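Local atomic coordinates of hypothetical protein (Parabacteroides distasonis, PDB entry 4JM1), a protein that is of unknown function but has an alpha/beta fold resembling the prodomain of alpha-lytic protease. Residues K4-I9 and G23-A28; L60-K65 and G72-K77. All coordinates share one frame; numbering follows the deposited sequence.

Contact 1 closes before contact 2 opens along the chain, and their centres lie about 12 Å apart. They share the four-stranded mixed sheet, in which 24-29 and 58-63 are parallel neighbours: I27 N lies 2.8 Å from L60 O, and L25 O lies 2.9 Å from L60 N, both probable hydrogen bonds. The contacts use opposite faces. Contact 1 seats the N-terminal helix on the face that also carries helix 38-50, whereas contact 2 brings strand 73-75 over the other, where A28 CB packs 3.7 Å from V62 CG2. Together they show a small single-chain protein whose central strands are covered on both sides.

Contact 1 of 2, residues K4-I9 and G23-A28; sequences KYIDTI and GFLVIA
Y5 O, on the residue whose ring reaches L25, is gripped twice, by T8 N and by I9 N, each at 3.0 Å. This double acceptance belongs to the last turn of helix 3-9, and T8 OG1 adds a bond of 3.0 Å to K4 O on the outer side. Against strand 24-28 the helix offers apolar groups. Y5 swings its ring toward the strand because chi1, at 180°, places CG opposite the backbone nitrogen, and L25 CD2 meets the ring edge near the ring plane, 3.9 Å from CE2; the two side chains are roughly perpendicular. The other branch of L25 serves I6: CD1 lies 4.1 Å from I6 CG1, the two chains running antiparallel alongside each other. One leucine is thus shared between consecutive helix residues. One turn on, the CD1 methyls of I9 and I27 touch at 4.0 Å where their chains meet nearly square. The phenol of Y5 is held beyond the contact, OH hydrogen-bonded to E47 OE1 of helix 38-50, while its ring packs on F44 and A48. A bound 1,2-ethanediol, probably from the crystallisation liquor, lies about 3 Å from the side chain of I9. The axes of the short segments come within 11.3 Å at 11° between their N-to-C directions, consistent with a helix laid along a strand, the layered packing of an alpha/beta fold resembling the alpha-lytic protease prodomain.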
ATOM      1  N   LYS A   4       5.991  -0.411  12.088  1.00 14.97           N
ATOM      2  CA  LYS A   4       6.629  -1.717  12.222  1.00 13.84           C
ATOM      3  C   LYS A   4       6.236  -2.649  11.084  1.00 12.81           C
ATOM      4  O   LYS A   4       7.090  -3.362  10.527  1.00 13.88           O
ATOM      5  CB  LYS A   4       6.353  -2.340  13.587  1.00 16.15           C
ATOM      6  CG  LYS A   4       7.089  -1.482  14.674  1.00 21.78           C
ATOM      7  CD  LYS A   4       7.035  -1.967  16.080  1.00 30.17           C
ATOM      8  CE  LYS A   4       7.908  -1.018  16.948  1.00 36.44           C
ATOM      9  NZ  LYS A   4       7.853  -1.350  18.394  1.00 43.45           N
ATOM     10  N   TYR A   5       4.959  -2.620  10.725  1.00 12.12           N
ATOM     11  CA  TYR A   5       4.500  -3.416   9.581  1.00 10.86           C
ATOM     12  C   TYR A   5       5.163  -2.973   8.274  1.00 10.90           C
ATOM     13  O   TYR A   5       5.691  -3.802   7.536  1.00 11.24           O
ATOM     14  CB  TYR A   5       2.965  -3.389   9.475  1.00 11.47           C
ATOM     15  CG  TYR A   5       2.440  -4.187   8.304  1.00 12.13           C
ATOM     16  CD1 TYR A   5       2.553  -5.565   8.261  1.00 11.77           C
ATOM     17  CD2 TYR A   5       1.877  -3.554   7.198  1.00 11.38           C
ATOM     18  CE1 TYR A   5       2.111  -6.293   7.162  1.00 11.08           C
ATOM     19  CE2 TYR A   5       1.426  -4.282   6.116  1.00 12.19           C
ATOM     20  CZ  TYR A   5       1.571  -5.635   6.075  1.00 10.64           C
ATOM     21  OH  TYR A   5       1.128  -6.355   5.001  1.00 12.63           O
ATOM     22  N   ILE A   6       5.162  -1.663   8.027  1.00 10.24           N
ATOM     23  CA  ILE A   6       5.795  -1.129   6.821  1.00 10.27           C
ATOM     24  C   ILE A   6       7.283  -1.555   6.773  1.00 10.57           C
ATOM     25  O   ILE A   6       7.795  -1.968   5.723  1.00 10.71           O
ATOM     26  CB  ILE A   6       5.652   0.412   6.765  1.00 11.76           C
ATOM     27  CG1 ILE A   6       4.196   0.758   6.416  1.00 11.79           C
ATOM     28  CG2 ILE A   6       6.618   1.030   5.711  1.00 12.65           C
ATOM     29  CD1 ILE A   6       3.869   2.210   6.581  1.00 14.78           C
ATOM     30  N   ASP A   7       7.961  -1.430   7.921  1.00 10.58           N
ATOM     31  CA  ASP A   7       9.383  -1.798   7.958  1.00 12.62           C
ATOM     32  C   ASP A   7       9.652  -3.288   7.774  1.00 11.86           C
ATOM     33  O   ASP A   7      10.780  -3.688   7.474  1.00 12.30           O
ATOM     34  CB  ASP A   7      10.079  -1.230   9.201  1.00 12.93           C
ATOM     35  CG  ASP A   7      10.134   0.296   9.223  1.00 16.26           C
ATOM     36  OD1 ASP A   7       9.882   0.933   8.166  1.00 18.59           O
ATOM     37  OD2 ASP A   7      10.435   0.852  10.320  1.00 19.50           O
ATOM     38  N   THR A   8       8.634  -4.121   7.957  1.00 11.36           N
ATOM     39  CA  THR A   8       8.741  -5.554   7.711  1.00 11.88           C
ATOM     40  C   THR A   8       8.469  -5.924   6.252  1.00 11.40           C
ATOM     41  O   THR A   8       9.104  -6.825   5.723  1.00 11.74           O
ATOM     42  CB  THR A   8       7.858  -6.325   8.673  1.00 13.55           C
ATOM     43  OG1 THR A   8       8.294  -6.063  10.012  1.00 17.00           O
ATOM     44  CG2 THR A   8       7.911  -7.838   8.438  1.00 16.33           C
ATOM     45  N   ILE A   9       7.532  -5.244   5.609  1.00 11.07           N
ATOM     46  CA  ILE A   9       7.203  -5.583   4.229  1.00 11.13           C
ATOM     47  C   ILE A   9       8.109  -4.881   3.210  1.00 10.82           C
ATOM     48  O   ILE A   9       8.204  -5.349   2.073  1.00 11.43           O
ATOM     49  CB  ILE A   9       5.705  -5.324   3.879  1.00 11.51           C
ATOM     50  CG1 ILE A   9       5.332  -3.837   3.957  1.00 10.99           C
ATOM     51  CG2 ILE A   9       4.770  -6.140   4.792  1.00 12.15           C
ATOM     52  CD1 ILE A   9       3.935  -3.529   3.351  1.00 13.10           C
ATOM     53  N   GLY A  23      -5.744   8.100   5.566  1.00 16.09           N
ATOM     54  CA  GLY A  23      -5.995   6.797   6.166  1.00 16.55           C
ATOM     55  C   GLY A  23      -5.797   5.543   5.346  1.00 13.95           C
ATOM     56  O   GLY A  23      -6.164   4.465   5.794  1.00 16.86           O
ATOM     57  N   PHE A  24      -5.225   5.678   4.155  1.00 12.27           N
ATOM     58  CA  PHE A  24      -4.927   4.511   3.331  1.00 11.37           C
ATOM     59  C   PHE A  24      -3.479   4.070   3.509  1.00 12.29           C
ATOM     60  O   PHE A  24      -2.578   4.883   3.726  1.00 15.41           O
ATOM     61  CB  PHE A  24      -5.217   4.782   1.847  1.00 12.44           C
ATOM     62  CG  PHE A  24      -6.689   4.919   1.537  1.00 11.49           C
ATOM     63  CD1 PHE A  24      -7.318   6.141   1.612  1.00 13.61           C
ATOM     64  CD2 PHE A  24      -7.438   3.832   1.191  1.00 12.82           C
ATOM     65  CE1 PHE A  24      -8.683   6.276   1.337  1.00 15.16           C
ATOM     66  CE2 PHE A  24      -8.807   3.949   0.911  1.00 15.69           C
ATOM     67  CZ  PHE A  24      -9.417   5.166   0.969  1.00 14.92           C
ATOM     68  N   LEU A  25      -3.274   2.772   3.364  1.00 11.92           N
ATOM     69  CA  LEU A  25      -1.922   2.192   3.273  1.00 10.77           C
ATOM     70  C   LEU A  25      -1.626   2.022   1.794  1.00 11.50           C
ATOM     71  O   LEU A  25      -2.323   1.273   1.104  1.00 11.53           O
ATOM     72  CB  LEU A  25      -1.832   0.850   4.009  1.00 12.29           C
ATOM     73  CG  LEU A  25      -0.526   0.068   3.851  1.00 13.60           C
ATOM     74  CD1 LEU A  25       0.697   0.878   4.259  1.00 15.71           C
ATOM     75  CD2 LEU A  25      -0.629  -1.242   4.661  1.00 14.21           C
ATOM     76  N   VAL A  26      -0.618   2.747   1.330  1.00 10.82           N
ATOM     77  CA  VAL A  26      -0.200   2.747  -0.064  1.00 10.31           C
ATOM     78  C   VAL A  26       1.067   1.902  -0.206  1.00 10.36           C
ATOM     79  O   VAL A  26       2.045   2.105   0.547  1.00 12.77           O
ATOM     80  CB  VAL A  26       0.060   4.155  -0.591  1.00 10.57           C
ATOM     81  CG1 VAL A  26       0.506   4.104  -2.063  1.00 12.71           C
ATOM     82  CG2 VAL A  26      -1.190   5.049  -0.422  1.00 12.38           C
ATOM     83  N   ILE A  27       0.994   0.923  -1.106  1.00 11.02           N
ATOM     84  CA  ILE A  27       2.057  -0.037  -1.321  1.00 11.06           C
ATOM     85  C   ILE A  27       2.502   0.017  -2.780  1.00 10.66           C
ATOM     86  O   ILE A  27       1.686  -0.179  -3.685  1.00 11.49           O
ATOM     87  CB  ILE A  27       1.607  -1.444  -0.894  1.00 11.53           C
ATOM     88  CG1 ILE A  27       1.232  -1.424   0.623  1.00 14.51           C
ATOM     89  CG2 ILE A  27       2.693  -2.467  -1.180  1.00 12.90           C
ATOM     90  CD1 ILE A  27       0.625  -2.678   1.183  1.00 15.62           C
ATOM     91  N   ALA A  28       3.802   0.258  -2.976  1.00 11.10           N
ATOM     92  CA  ALA A  28       4.394   0.393  -4.308  1.00 10.15           C
ATOM     93  C   ALA A  28       5.124  -0.903  -4.663  1.00 11.59           C
ATOM     94  O   ALA A  28       5.993  -1.357  -3.916  1.00 12.47           O
ATOM     95  CB  ALA A  28       5.350   1.585  -4.357  1.00 11.67           C
TER

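Contact 2 of 2, residues L60-K65 and G72-K77; sequences LIVDIK and GAVVGK
V62 and V74 face each other, their CB atoms projecting in nearly opposed directions from strands 60-63 and 73-75. The approach is loose: V62 CG2 stands 4.4 Å from V74 CG1. The other methyl has a different neighbour. V62 CG1, set anti to its carbonyl carbon (chi1 -62°), lies 3.6 Å from K77 O, a carbon-to-oxygen packing contact. That same K77 O is satisfied by a water, which donates to it at 2.7 Å and accepts from D63 N at 2.9 Å. The polar link between the segments runs through this water, where the two backbones come nearest. G76 lets the chain bring K77 to this position; at its backbone angles a side chain would collide with the carbonyl oxygen before it. From K77 CA the extended side chain leads away from V62, and NZ bonds to the backbone O of D34. Beyond V62, D63 closes an Asx turn: K65 N donates to D63 OD1 at 2.9 Å in a nearly straight bond (168°), 54° out of the carboxylate plane, and K65 NZ reaches the syn side of the same OD1 at 2.8 Å in a salt bridge. Two N-H donors thus converge on OD1 from different directions, and D30 provides a second anionic partner for K65. I61 points to the other face of the sheet, against L40, A41 and F44 of helix 38-50. Strand 73-75 thus lies over the face turned away from that helix, next to strands 24-29 and 58-63, just before the chain enters edge strand 78-83.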
ATOM      1  N   LEU A  60      -4.037   0.693  -1.113  1.00  9.41           N
ATOM      2  CA  LEU A  60      -3.907   1.135  -2.487  1.00  9.14           C
ATOM      3  C   LEU A  60      -2.586   0.599  -3.009  1.00  9.82           C
ATOM      4  O   LEU A  60      -1.556   0.766  -2.346  1.00 11.70           O
ATOM      5  CB  LEU A  60      -3.962   2.674  -2.616  1.00  9.95           C
ATOM      6  CG  LEU A  60      -5.165   3.307  -1.920  1.00 10.40           C
ATOM      7  CD1 LEU A  60      -4.967   4.836  -1.893  1.00 11.62           C
ATOM      8  CD2 LEU A  60      -6.501   2.886  -2.566  1.00 11.53           C
ATOM      9  N   ILE A  61      -2.608  -0.008  -4.199  1.00 10.14           N
ATOM     10  CA  ILE A  61      -1.395  -0.431  -4.884  1.00  9.45           C
ATOM     11  C   ILE A  61      -1.035   0.583  -5.957  1.00  9.36           C
ATOM     12  O   ILE A  61      -1.899   1.031  -6.698  1.00 10.71           O
ATOM     13  CB  ILE A  61      -1.535  -1.835  -5.521  1.00  9.41           C
ATOM     14  CG1 ILE A  61      -2.092  -2.851  -4.495  1.00 11.30           C
ATOM     15  CG2 ILE A  61      -0.174  -2.288  -6.153  1.00 10.54           C
ATOM     16  CD1 ILE A  61      -1.201  -3.197  -3.305  1.00 13.18           C
ATOM     17  N   VAL A  62       0.236   0.975  -5.973  1.00 10.01           N
ATOM     18  CA  VAL A  62       0.777   1.823  -7.008  1.00  9.59           C
ATOM     19  C   VAL A  62       2.057   1.184  -7.590  1.00 10.84           C
ATOM     20  O   VAL A  62       2.624   0.245  -7.013  1.00 11.47           O
ATOM     21  CB  VAL A  62       1.113   3.260  -6.435  1.00 10.57           C
ATOM     22  CG1 VAL A  62      -0.165   3.977  -5.918  1.00 10.75           C
ATOM     23  CG2 VAL A  62       2.224   3.238  -5.390  1.00 11.54           C
ATOM     24  N   ASP A  63       2.454   1.665  -8.776  1.00 11.24           N
ATOM     25  CA  ASP A  63       3.689   1.197  -9.428  1.00 12.65           C
ATOM     26  C   ASP A  63       4.842   2.034  -8.903  1.00 12.66           C
ATOM     27  O   ASP A  63       4.829   3.257  -9.033  1.00 13.07           O
ATOM     28  CB  ASP A  63       3.540   1.314 -10.943  1.00 13.69           C
ATOM     29  CG  ASP A  63       4.687   0.669 -11.728  1.00 15.44           C
ATOM     30  OD1 ASP A  63       5.766   0.367 -11.164  1.00 16.00           O
ATOM     31  OD2 ASP A  63       4.473   0.445 -12.941  1.00 19.62           O
ATOM     32  N   ILE A  64       5.853   1.363  -8.338  1.00 12.28           N
ATOM     33  CA  ILE A  64       7.076   2.030  -7.885  1.00 13.05           C
ATOM     34  C   ILE A  64       7.733   2.901  -8.986  1.00 14.36           C
ATOM     35  O   ILE A  64       8.382   3.909  -8.690  1.00 15.63           O
ATOM     36  CB  ILE A  64       8.110   0.992  -7.356  1.00 13.67           C
ATOM     37  CG1 ILE A  64       9.243   1.660  -6.557  1.00 15.81           C
ATOM     38  CG2 ILE A  64       8.695   0.109  -8.518  1.00 15.11           C
ATOM     39  CD1 ILE A  64       8.811   2.232  -5.195  1.00 15.81           C
ATOM     40  N   LYS A  65       7.517   2.523 -10.239  1.00 14.33           N
ATOM     41  CA  LYS A  65       8.137   3.222 -11.361  1.00 16.14           C
ATOM     42  C   LYS A  65       7.487   4.553 -11.691  1.00 17.63           C
ATOM     43  O   LYS A  65       8.054   5.337 -12.469  1.00 22.02           O
ATOM     44  CB  LYS A  65       8.147   2.347 -12.612  1.00 17.18           C
ATOM     45  CG  LYS A  65       9.009   1.072 -12.462  1.00 20.02           C
ATOM     46  CD  LYS A  65       9.045   0.233 -13.714  1.00 21.74           C
ATOM     47  CE  LYS A  65       7.709  -0.416 -14.059  1.00 20.92           C
ATOM     48  NZ  LYS A  65       7.169  -1.265 -12.917  1.00 19.94           N
ATOM     49  N   GLY A  72       2.678  12.587   3.858  1.00 22.33           N
ATOM     50  CA  GLY A  72       1.239  12.425   4.034  1.00 19.84           C
ATOM     51  C   GLY A  72       0.411  12.011   2.824  1.00 16.15           C
ATOM     52  O   GLY A  72      -0.786  11.888   2.958  1.00 16.81           O
ATOM     53  N   ALA A  73       1.052  11.818   1.665  1.00 15.46           N
ATOM     54  CA  ALA A  73       0.330  11.504   0.411  1.00 14.24           C
ATOM     55  C   ALA A  73       1.217  10.786  -0.596  1.00 15.35           C
ATOM     56  O   ALA A  73       2.450  10.895  -0.555  1.00 15.70           O
ATOM     57  CB  ALA A  73      -0.217  12.802  -0.200  1.00 15.94           C
ATOM     58  N   VAL A  74       0.589  10.016  -1.475  1.00 13.94           N
ATOM     59  CA  VAL A  74       1.295   9.398  -2.584  1.00 13.28           C
ATOM     60  C   VAL A  74       0.566   9.741  -3.880  1.00 13.40           C
ATOM     61  O   VAL A  74      -0.634   9.451  -4.047  1.00 13.65           O
ATOM     62  CB  VAL A  74       1.436   7.875  -2.442  1.00 13.14           C
ATOM     63  CG1 VAL A  74       2.240   7.297  -3.629  1.00 14.22           C
ATOM     64  CG2 VAL A  74       2.066   7.513  -1.081  1.00 15.43           C
ATOM     65  N   VAL A  75       1.288  10.359  -4.799  1.00 12.67           N
ATOM     66  CA  VAL A  75       0.722  10.783  -6.076  1.00 13.48           C
ATOM     67  C   VAL A  75       0.979   9.722  -7.154  1.00 14.09           C
ATOM     68  O   VAL A  75       2.111   9.247  -7.330  1.00 17.00           O
ATOM     69  CB  VAL A  75       1.342  12.116  -6.517  1.00 14.34           C
ATOM     70  CG1 VAL A  75       0.803  12.556  -7.901  1.00 16.82           C
ATOM     71  CG2 VAL A  75       1.097  13.182  -5.476  1.00 18.42           C
ATOM     72  N   GLY A  76      -0.065   9.328  -7.871  1.00 13.77           N
ATOM     73  CA  GLY A  76       0.072   8.400  -8.988  1.00 14.98           C
ATOM     74  C   GLY A  76      -1.137   7.515  -9.178  1.00 13.96           C
ATOM     75  O   GLY A  76      -2.020   7.422  -8.305  1.00 14.78           O
ATOM     76  N   LYS A  77      -1.153   6.814 -10.298  1.00 12.68           N
ATOM     77  CA  LYS A  77      -2.281   5.950 -10.592  1.00 13.14           C
ATOM     78  C   LYS A  77      -2.333   4.792  -9.580  1.00 11.19           C
ATOM     79  O   LYS A  77      -1.329   4.135  -9.308  1.00 12.03           O
ATOM     80  CB  LYS A  77      -2.180   5.366 -11.981  1.00 15.20           C
ATOM     81  CG  LYS A  77      -3.466   4.669 -12.450  1.00 18.83           C
ATOM     82  CD  LYS A  77      -3.278   3.923 -13.765  1.00 19.59           C
ATOM     83  CE  LYS A  77      -4.538   3.313 -14.188  1.00 20.43           C
ATOM     84  NZ  LYS A  77      -4.332   2.517 -15.387  1.00 20.77           N
TER
HETATM   85  O   HOH W   1       1.124   3.721 -10.353  1.00 12.95           O